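Local structure of B-agarase (Agarivorans gilvus, 5Z6P) at residues Leu65-Leu70 / Leu201-Phe206; Phe99-Leu104 / Ile127-Gly132; Thr109-Asn114 / Ile188-His193. The protein probably hydrolyses beta-linked agar polysaccharides as an agarase of glycoside hydrolase family 50, with a carbohydrate-binding-module-like domain in the same chain. All coordinates share one frame; numbering follows the deposited sequence.

Contact 1. Residues Leu65-Leu70 / Leu201-Phe206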
loop_
_atom_site.group_PDB
_atom_site.type_symbol
_atom_site.label_atom_id
_atom_site.label_comp_id
_atom_site.label_asym_id
_atom_site.label_seq_id
_atom_site.Cartn_x
_atom_site.Cartn_y
_atom_site.Cartn_z
ATOM N N LEU A 65 -14.816 -29.669 -2.611
ATOM C CA LEU A 65 -13.371 -29.716 -2.734
ATOM C C LEU A 65 -12.732 -29.184 -1.445
ATOM O O LEU A 65 -12.813 -27.995 -1.149
ATOM C CB LEU A 65 -12.907 -28.919 -3.952
ATOM C CG LEU A 65 -11.418 -28.603 -4.098
ATOM C CD1 LEU A 65 -10.586 -29.861 -4.058
ATOM C CD2 LEU A 65 -11.166 -27.834 -5.386
ATOM N N GLU A 66 -12.114 -30.078 -0.681
ATOM C CA GLU A 66 -11.448 -29.713 0.565
ATOM C C GLU A 66 -10.020 -29.314 0.273
ATOM O O GLU A 66 -9.254 -30.122 -0.254
ATOM C CB GLU A 66 -11.466 -30.881 1.573
ATOM C CG GLU A 66 -12.831 -31.485 1.809
ATOM C CD GLU A 66 -12.843 -32.567 2.892
ATOM O OE1 GLU A 66 -11.803 -32.816 3.536
ATOM O OE2 GLU A 66 -13.912 -33.163 3.101
ATOM N N ILE A 67 -9.647 -28.084 0.602
ATOM C CA ILE A 67 -8.275 -27.655 0.375
ATOM C C ILE A 67 -7.636 -27.160 1.658
ATOM O O ILE A 67 -8.253 -26.430 2.432
ATOM C CB ILE A 67 -8.159 -26.538 -0.709
ATOM C CG1 ILE A 67 -9.084 -25.365 -0.399
ATOM C CG2 ILE A 67 -8.452 -27.080 -2.101
ATOM C CD1 ILE A 67 -8.797 -24.144 -1.243
ATOM N N LYS A 68 -6.409 -27.614 1.891
ATOM C CA LYS A 68 -5.554 -27.070 2.924
ATOM C C LYS A 68 -4.400 -26.330 2.257
ATOM O O LYS A 68 -3.527 -26.946 1.656
ATOM C CB LYS A 68 -5.019 -28.166 3.849
ATOM C CG LYS A 68 -4.116 -27.630 4.937
ATOM C CD LYS A 68 -3.557 -28.723 5.856
ATOM C CE LYS A 68 -2.548 -28.122 6.840
ATOM N NZ LYS A 68 -2.039 -29.108 7.828
ATOM N N ALA A 69 -4.415 -25.007 2.345
ATOM C CA ALA A 69 -3.338 -24.214 1.787
ATOM C C ALA A 69 -2.203 -24.156 2.791
ATOM O O ALA A 69 -2.404 -23.782 3.940
ATOM C CB ALA A 69 -3.825 -22.803 1.418
ATOM N N LEU A 70 -1.011 -24.543 2.350
ATOM C CA LEU A 70 0.150 -24.575 3.220
ATOM C C LEU A 70 0.879 -23.241 3.173
ATOM O O LEU A 70 2.058 -23.173 2.829
ATOM C CB LEU A 70 1.093 -25.705 2.810
ATOM C CG LEU A 70 0.499 -27.073 2.480
ATOM C CD1 LEU A 70 1.625 -28.092 2.259
ATOM C CD2 LEU A 70 -0.471 -27.550 3.564
ATOM N N LEU A 201 -10.240 -24.708 3.574
ATOM C CA LEU A 201 -11.478 -24.279 2.940
ATOM C C LEU A 201 -12.282 -25.426 2.323
ATOM O O LEU A 201 -11.749 -26.482 1.988
ATOM C CB LEU A 201 -11.191 -23.240 1.847
ATOM C CG LEU A 201 -10.383 -21.994 2.210
ATOM C CD1 LEU A 201 -10.056 -21.209 0.978
ATOM C CD2 LEU A 201 -11.148 -21.119 3.162
ATOM N N LEU A 202 -13.578 -25.187 2.174
ATOM C CA LEU A 202 -14.460 -26.047 1.424
ATOM C C LEU A 202 -14.978 -25.261 0.222
ATOM O O LEU A 202 -15.603 -24.240 0.394
ATOM C CB LEU A 202 -15.627 -26.523 2.286
ATOM C CG LEU A 202 -15.256 -27.289 3.540
ATOM C CD1 LEU A 202 -16.507 -27.619 4.311
ATOM C CD2 LEU A 202 -14.478 -28.538 3.155
ATOM N N LEU A 203 -14.703 -25.751 -0.980
ATOM C CA LEU A 203 -15.091 -25.106 -2.216
ATOM C C LEU A 203 -16.082 -26.012 -2.928
ATOM O O LEU A 203 -15.901 -27.207 -2.964
ATOM C CB LEU A 203 -13.872 -24.857 -3.100
ATOM C CG LEU A 203 -12.690 -24.064 -2.545
ATOM C CD1 LEU A 203 -11.563 -23.941 -3.572
ATOM C CD2 LEU A 203 -13.117 -22.674 -2.033
ATOM N N SER A 204 -17.137 -25.437 -3.488
ATOM C CA SER A 204 -18.177 -26.191 -4.163
ATOM C C SER A 204 -18.895 -25.244 -5.142
ATOM O O SER A 204 -18.739 -24.034 -5.090
ATOM C CB SER A 204 -19.153 -26.807 -3.123
ATOM O OG SER A 204 -19.882 -25.762 -2.500
ATOM N N ASN A 205 -19.676 -25.822 -6.040
ATOM C CA ASN A 205 -20.654 -25.077 -6.797
ATOM C C ASN A 205 -20.078 -24.011 -7.717
ATOM O O ASN A 205 -20.668 -22.955 -7.915
ATOM C CB ASN A 205 -21.609 -24.482 -5.788
ATOM C CG ASN A 205 -22.404 -25.531 -4.996
ATOM O OD1 ASN A 205 -23.609 -25.310 -4.834
ATOM N ND2 ASN A 205 -21.860 -26.758 -4.834
ATOM N N PHE A 206 -18.967 -24.362 -8.349
ATOM C CA PHE A 206 -18.413 -23.574 -9.435
ATOM C C PHE A 206 -19.426 -23.506 -10.563
ATOM O O PHE A 206 -20.013 -24.514 -10.945
ATOM C CB PHE A 206 -17.077 -24.152 -9.951
ATOM C CG PHE A 206 -15.946 -24.047 -8.971
ATOM C CD1 PHE A 206 -15.738 -25.045 -8.041
ATOM C CD2 PHE A 206 -15.105 -22.949 -8.969
ATOM C CE1 PHE A 206 -14.717 -24.964 -7.136
ATOM C CE2 PHE A 206 -14.075 -22.863 -8.050
ATOM C CZ PHE A 206 -13.886 -23.878 -7.141
#
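With chi1 at 53°, Ile67 holds CG1 between its backbone N and carbonyl carbon, and an extended chi2 (168°) then carries CD1 across to Leu201 and Leu203. CD1 of Ile67 reaches CD1 of Leu203 at 3.6 Å, the two side chains meeting at about a right angle, while CG1 of Ile67 rests 3.7 Å from CB of Leu201. Leu65 packs on this same apolar face, where Val79 of strand 76-81 also touches Ile67. The other face carries Glu66 and Leu202, which lie side by side and point the same way, CG of Glu66 against CD2 of Leu202 (3.6 Å). The carboxylate beyond plays no part in that apolar touch; its OE1 makes a salt bridge with Arg61. In the backbone, Leu65 pairs with Leu203 and Ile67 with Leu201 as hydrogen-bonded pairs, two N-H...O bonds each, from Leu65 N to Leu203 O at 2.7 Å and from Ile67 N to Leu201 O at 3.0 Å among them. Glu66 and Leu202 form the non-hydrogen-bonded pair between. Alternating an apolar face with a more open one is characteristic of antiparallel strands, consistent with one layer of a beta-sandwich, here in the agarase CBM-like domain.

Contact 2. Residues Phe99-Leu104 / Ile127-Gly132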
loop_
_atom_site.group_PDB
_atom_site.type_symbol
_atom_site.label_atom_id
_atom_site.label_comp_id
_atom_site.label_asym_id
_atom_site.label_seq_id
_atom_site.Cartn_x
_atom_site.Cartn_y
_atom_site.Cartn_z
ATOM N N PHE A 99 -18.478 -19.229 -7.180
ATOM C CA PHE A 99 -18.350 -20.471 -6.431
ATOM C C PHE A 99 -18.734 -20.216 -4.986
ATOM O O PHE A 99 -18.796 -19.074 -4.540
ATOM C CB PHE A 99 -16.927 -21.034 -6.515
ATOM C CG PHE A 99 -15.868 -20.102 -5.994
ATOM C CD1 PHE A 99 -15.260 -19.186 -6.836
ATOM C CD2 PHE A 99 -15.474 -20.148 -4.669
ATOM C CE1 PHE A 99 -14.287 -18.333 -6.365
ATOM C CE2 PHE A 99 -14.498 -19.301 -4.198
ATOM C CZ PHE A 99 -13.917 -18.386 -5.047
ATOM N N ASP A 100 -18.991 -21.282 -4.250
ATOM C CA ASP A 100 -19.308 -21.138 -2.839
ATOM C C ASP A 100 -18.104 -21.559 -2.034
ATOM O O ASP A 100 -17.345 -22.405 -2.480
ATOM C CB ASP A 100 -20.535 -21.966 -2.466
ATOM C CG ASP A 100 -21.799 -21.458 -3.128
ATOM O OD1 ASP A 100 -21.801 -20.303 -3.605
ATOM O OD2 ASP A 100 -22.788 -22.212 -3.171
ATOM N N ALA A 101 -17.932 -20.970 -0.856
ATOM C CA ALA A 101 -16.796 -21.292 -0.011
ATOM C C ALA A 101 -17.119 -21.180 1.476
ATOM O O ALA A 101 -17.831 -20.271 1.890
ATOM C CB ALA A 101 -15.628 -20.392 -0.355
ATOM N N ARG A 102 -16.579 -22.115 2.256
ATOM C CA ARG A 102 -16.562 -22.058 3.715
ATOM C C ARG A 102 -15.130 -22.144 4.205
ATOM O O ARG A 102 -14.348 -22.877 3.642
ATOM C CB ARG A 102 -17.351 -23.207 4.332
ATOM C CG ARG A 102 -18.825 -23.119 4.177
ATOM C CD ARG A 102 -19.491 -23.846 5.322
ATOM N NE ARG A 102 -19.549 -25.283 5.106
ATOM C CZ ARG A 102 -19.326 -26.194 6.047
ATOM N NH1 ARG A 102 -19.000 -25.829 7.276
ATOM N NH2 ARG A 102 -19.423 -27.474 5.750
ATOM N N ALA A 103 -14.798 -21.406 5.252
ATOM C CA ALA A 103 -13.505 -21.526 5.914
ATOM C C ALA A 103 -13.709 -22.204 7.260
ATOM O O ALA A 103 -14.578 -21.805 8.019
ATOM C CB ALA A 103 -12.861 -20.170 6.098
ATOM N N LEU A 104 -12.921 -23.235 7.543
ATOM C CA LEU A 104 -13.110 -24.018 8.753
ATOM C C LEU A 104 -12.117 -23.631 9.831
ATOM O O LEU A 104 -12.155 -24.179 10.917
ATOM C CB LEU A 104 -13.005 -25.517 8.455
ATOM C CG LEU A 104 -14.095 -26.113 7.562
ATOM C CD1 LEU A 104 -14.007 -27.620 7.499
ATOM C CD2 LEU A 104 -15.460 -25.707 8.030
ATOM N N ILE A 127 -11.410 -11.945 -2.415
ATOM C CA ILE A 127 -12.503 -12.106 -1.484
ATOM C C ILE A 127 -11.980 -12.397 -0.082
ATOM O O ILE A 127 -10.891 -12.948 0.076
ATOM C CB ILE A 127 -13.425 -13.242 -1.923
ATOM C CG1 ILE A 127 -12.636 -14.545 -2.054
ATOM C CG2 ILE A 127 -14.091 -12.910 -3.251
ATOM C CD1 ILE A 127 -13.518 -15.733 -2.341
ATOM N N ASN A 128 -12.746 -12.008 0.929
ATOM C CA ASN A 128 -12.500 -12.487 2.279
ATOM C C ASN A 128 -13.507 -13.582 2.639
ATOM O O ASN A 128 -14.716 -13.358 2.617
ATOM C CB ASN A 128 -12.570 -11.362 3.306
ATOM C CG ASN A 128 -12.131 -11.818 4.689
ATOM O OD1 ASN A 128 -12.930 -12.330 5.465
ATOM N ND2 ASN A 128 -10.838 -11.673 4.981
ATOM N N ILE A 129 -13.008 -14.769 2.957
ATOM C CA ILE A 129 -13.881 -15.884 3.301
ATOM C C ILE A 129 -13.951 -16.004 4.809
ATOM O O ILE A 129 -12.961 -16.317 5.458
ATOM C CB ILE A 129 -13.396 -17.199 2.686
ATOM C CG1 ILE A 129 -13.143 -17.001 1.192
ATOM C CG2 ILE A 129 -14.417 -18.302 2.932
ATOM C CD1 ILE A 129 -12.292 -18.055 0.579
ATOM N N ALA A 130 -15.116 -15.719 5.367
ATOM C CA ALA A 130 -15.260 -15.648 6.806
ATOM C C ALA A 130 -15.563 -17.028 7.382
ATOM O O ALA A 130 -16.134 -17.874 6.698
ATOM C CB ALA A 130 -16.353 -14.656 7.174
ATOM N N PRO A 131 -15.156 -17.273 8.630
ATOM C CA PRO A 131 -15.563 -18.515 9.297
ATOM C C PRO A 131 -17.075 -18.501 9.538
ATOM O O PRO A 131 -17.648 -17.430 9.661
ATOM C CB PRO A 131 -14.794 -18.484 10.619
ATOM C CG PRO A 131 -13.778 -17.400 10.470
ATOM C CD PRO A 131 -14.351 -16.415 9.510
ATOM N N GLY A 132 -17.721 -19.657 9.591
ATOM C CA GLY A 132 -19.164 -19.685 9.767
ATOM C C GLY A 132 -19.912 -20.106 8.515
ATOM O O GLY A 132 -19.468 -20.985 7.785
HETATM O O HOH W 1 -16.662 -21.893 9.511
#
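The backbones of 99-104 and 127-132 approach most closely where Ala103 faces Pro131, whereas the short strands 99-103 and 127-129 stand 8.0 Å apart at closest approach and run at 49° to each other, so that side chains do most of the joining. Ile129 is the central piece. Its CG1 lies beside the backbone N (chi1 -51°), which sets the CG2 branch opposite that N and turns it to the other strand, where it meets CB of Ala103 at 4.0 Å and CB of Ala101 at 4.1 Å. The two alanines point toward Ile129, and the methyl of the isoleucine sits between them. Further along, Phe99 and Ile127 come from opposite directions: CD1 of Ile127 approaches CZ of the phenyl ring obliquely, at 3.8 Å. Phe137 of strand 135-140 touches Ala101, Ile127 and Ile129, and Met111 and Ile113 of strand 109-117 reach both Phe99 and Ile127, so the same apolar filling continues beyond the pair.

At the opposite end the character changes. CD of Arg102 lies 3.8 Å from O of Gly132, a van der Waals touch of a methylene on a carbonyl oxygen. Water 1 donates to O of Ala103 at 2.6 Å and accepts from N of Gly132 at 2.5 Å, the second distance short enough for the exact position of the water to be doubtful. The chemistry is therefore divided along the contact: the side chains that meet in the interior, methyl groups and one aromatic ring, are apolar and join strand 95-103 to strand 122-129, probably across the two layers of a beta-sandwich, and at the edge, where the chain leaves the strands, a water, its place uncertain, probably links O of Ala103 and N of Gly132.

Contact 3. Residues Thr109-Asn114 / Ile188-His193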
loop_
_atom_site.group_PDB
_atom_site.type_symbol
_atom_site.label_atom_id
_atom_site.label_comp_id
_atom_site.label_asym_id
_atom_site.label_seq_id
_atom_site.Cartn_x
_atom_site.Cartn_y
_atom_site.Cartn_z
ATOM N N THR A 109 -9.893 -16.222 5.478
ATOM C CA THR A 109 -8.955 -16.356 4.378
ATOM C C THR A 109 -9.165 -15.239 3.381
ATOM O O THR A 109 -10.298 -14.998 2.929
ATOM C CB THR A 109 -9.130 -17.698 3.634
ATOM O OG1 THR A 109 -8.930 -18.781 4.540
ATOM C CG2 THR A 109 -8.147 -17.803 2.487
ATOM N N GLN A 110 -8.086 -14.556 3.031
ATOM C CA GLN A 110 -8.125 -13.682 1.885
ATOM C C GLN A 110 -7.654 -14.463 0.664
ATOM O O GLN A 110 -6.507 -14.902 0.587
ATOM C CB GLN A 110 -7.269 -12.438 2.100
ATOM C CG GLN A 110 -7.218 -11.506 0.883
ATOM C CD GLN A 110 -6.357 -10.287 1.128
ATOM O OE1 GLN A 110 -5.728 -10.164 2.169
ATOM N NE2 GLN A 110 -6.324 -9.380 0.164
ATOM N N MET A 111 -8.560 -14.639 -0.281
ATOM C CA MET A 111 -8.280 -15.378 -1.487
ATOM C C MET A 111 -8.362 -14.499 -2.737
ATOM O O MET A 111 -9.345 -13.811 -2.949
ATOM C CB MET A 111 -9.251 -16.545 -1.609
ATOM C CG MET A 111 -9.119 -17.294 -2.880
ATOM S SD MET A 111 -10.353 -18.589 -3.013
ATOM C CE MET A 111 -10.684 -18.483 -4.710
ATOM N N PHE A 112 -7.317 -14.535 -3.559
ATOM C CA PHE A 112 -7.327 -13.863 -4.844
ATOM C C PHE A 112 -7.814 -14.801 -5.942
ATOM O O PHE A 112 -7.432 -15.966 -5.996
ATOM C CB PHE A 112 -5.932 -13.331 -5.187
ATOM C CG PHE A 112 -5.563 -12.094 -4.433
ATOM C CD1 PHE A 112 -5.200 -12.163 -3.106
ATOM C CD2 PHE A 112 -5.575 -10.859 -5.053
ATOM C CE1 PHE A 112 -4.863 -11.025 -2.406
ATOM C CE2 PHE A 112 -5.243 -9.732 -4.362
ATOM C CZ PHE A 112 -4.889 -9.819 -3.028
ATOM N N ILE A 113 -8.671 -14.283 -6.803
ATOM C CA ILE A 113 -9.110 -15.002 -7.990
ATOM C C ILE A 113 -8.531 -14.276 -9.177
ATOM O O ILE A 113 -8.948 -13.159 -9.499
ATOM C CB ILE A 113 -10.652 -15.069 -8.130
ATOM C CG1 ILE A 113 -11.301 -15.715 -6.901
ATOM C CG2 ILE A 113 -11.041 -15.812 -9.394
ATOM C CD1 ILE A 113 -11.992 -14.725 -5.965
ATOM N N ASN A 114 -7.554 -14.907 -9.814
ATOM C CA ASN A 114 -6.896 -14.330 -10.966
ATOM C C ASN A 114 -7.342 -15.076 -12.203
ATOM O O ASN A 114 -7.158 -16.281 -12.316
ATOM C CB ASN A 114 -5.375 -14.380 -10.803
ATOM C CG ASN A 114 -4.914 -13.739 -9.514
ATOM O OD1 ASN A 114 -5.468 -12.742 -9.071
ATOM N ND2 ASN A 114 -3.901 -14.315 -8.899
ATOM N N ILE A 188 -7.849 -20.031 -14.565
ATOM C CA ILE A 188 -8.241 -19.332 -13.360
ATOM C C ILE A 188 -7.348 -19.778 -12.206
ATOM O O ILE A 188 -7.106 -20.967 -12.033
ATOM C CB ILE A 188 -9.714 -19.579 -13.024
ATOM C CG1 ILE A 188 -10.597 -18.973 -14.120
ATOM C CG2 ILE A 188 -10.053 -18.977 -11.679
ATOM C CD1 ILE A 188 -12.048 -19.354 -14.038
ATOM N N GLU A 189 -6.839 -18.824 -11.436
ATOM C CA GLU A 189 -6.029 -19.152 -10.272
ATOM C C GLU A 189 -6.641 -18.653 -8.975
ATOM O O GLU A 189 -6.905 -17.457 -8.808
ATOM C CB GLU A 189 -4.623 -18.581 -10.414
ATOM C CG GLU A 189 -3.776 -18.770 -9.161
ATOM C CD GLU A 189 -2.517 -17.945 -9.179
ATOM O OE1 GLU A 189 -2.457 -16.988 -9.975
ATOM O OE2 GLU A 189 -1.588 -18.253 -8.409
ATOM N N LEU A 190 -6.878 -19.592 -8.067
ATOM C CA LEU A 190 -7.287 -19.289 -6.699
ATOM C C LEU A 190 -6.037 -19.241 -5.812
ATOM O O LEU A 190 -5.451 -20.265 -5.511
ATOM C CB LEU A 190 -8.278 -20.327 -6.172
ATOM C CG LEU A 190 -9.377 -20.871 -7.100
ATOM C CD1 LEU A 190 -10.317 -21.797 -6.357
ATOM C CD2 LEU A 190 -10.172 -19.784 -7.802
ATOM N N SER A 191 -5.644 -18.043 -5.402
ATOM C CA SER A 191 -4.363 -17.818 -4.751
ATOM C C SER A 191 -4.547 -17.395 -3.302
ATOM O O SER A 191 -5.366 -16.524 -2.979
ATOM C CB SER A 191 -3.555 -16.749 -5.520
ATOM O OG SER A 191 -2.518 -16.188 -4.730
ATOM N N ILE A 192 -3.797 -18.047 -2.432
ATOM C CA ILE A 192 -3.707 -17.666 -1.042
ATOM C C ILE A 192 -2.230 -17.443 -0.781
ATOM O O ILE A 192 -1.426 -18.378 -0.886
ATOM C CB ILE A 192 -4.306 -18.746 -0.112
ATOM C CG1 ILE A 192 -5.812 -18.854 -0.338
ATOM C CG2 ILE A 192 -4.021 -18.440 1.341
ATOM C CD1 ILE A 192 -6.417 -20.100 0.266
ATOM N N HIS A 193 -1.856 -16.202 -0.494
ATOM C CA HIS A 193 -0.442 -15.891 -0.363
ATOM C C HIS A 193 -0.171 -14.820 0.674
ATOM O O HIS A 193 -1.077 -14.124 1.112
ATOM C CB HIS A 193 0.142 -15.477 -1.722
ATOM C CG HIS A 193 -0.176 -14.070 -2.118
ATOM N ND1 HIS A 193 -1.344 -13.727 -2.762
ATOM C CD2 HIS A 193 0.523 -12.921 -1.965
ATOM C CE1 HIS A 193 -1.351 -12.424 -2.988
ATOM N NE2 HIS A 193 -0.226 -11.912 -2.519
HETATM O O HOH W 2 -3.905 -14.043 0.103
HETATM O O HOH W 3 -2.352 -13.472 -6.545
#
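Phe112 and Ser191, like Asn114 and Glu189, are hydrogen-bonded pairs of an antiparallel beta ladder, consistent with one layer of a beta-sandwich. Each pair is closed by two backbone bonds, Ser191 N to Phe112 O at 2.8 Å among them. Asn114 and Glu189 add a side-chain bond beside theirs: ND2 of Asn114 donates a hydrogen bond to OE1 of Glu189 at 3.2 Å, staying in the amide plane but meeting the carboxylate from above. The remaining acceptors turn to the flanking strands, OD1 of Asn114 to Ser124 and OE2 of Glu189 to Ser78. ND2 also donates to water 3 at 2.9 Å. OG of Ser191 has weak partners, a long bond from ND1 of His193 (3.4 Å) and one with water 3 of open direction. Where the ladder ends, water 2 replaces a direct bond, accepting from N of His193 at 3.0 Å and probably donating to O of Gln110. The side-chain amide of Gln110 is satisfied by Thr685 and Leu683, and NE2 of His193 by Lys646. His193 also lies obliquely against the Phe112 ring. On the buried face, Met111, bent at chi3 (143°), presses its CE tightly into Leu190, 3.4 Å from both CB and CD2.

How the contacts relate
From the N terminus the chain passes 65-70, 99-104, 109-114, 127-132, 188-193 and 201-206 in turn. Contact 1 joins the first and last of these, closing a long loop without helix in which both other contacts are nested. Contacts 2 and 3 cross: 109-114 falls inside the loop closed by contact 2, and its partner 188-193 lies beyond it. Contacts 1 and 3 are pairings within a layer, whereas contact 2 appears to span the layers: 95-103 lies beside 199-210 of contact 1, and 122-129 beside 109-117 of contact 3. Between the layers, Leu203 packs on Leu190 and Phe99 on Met111, making one shared core of the CBM-like domain.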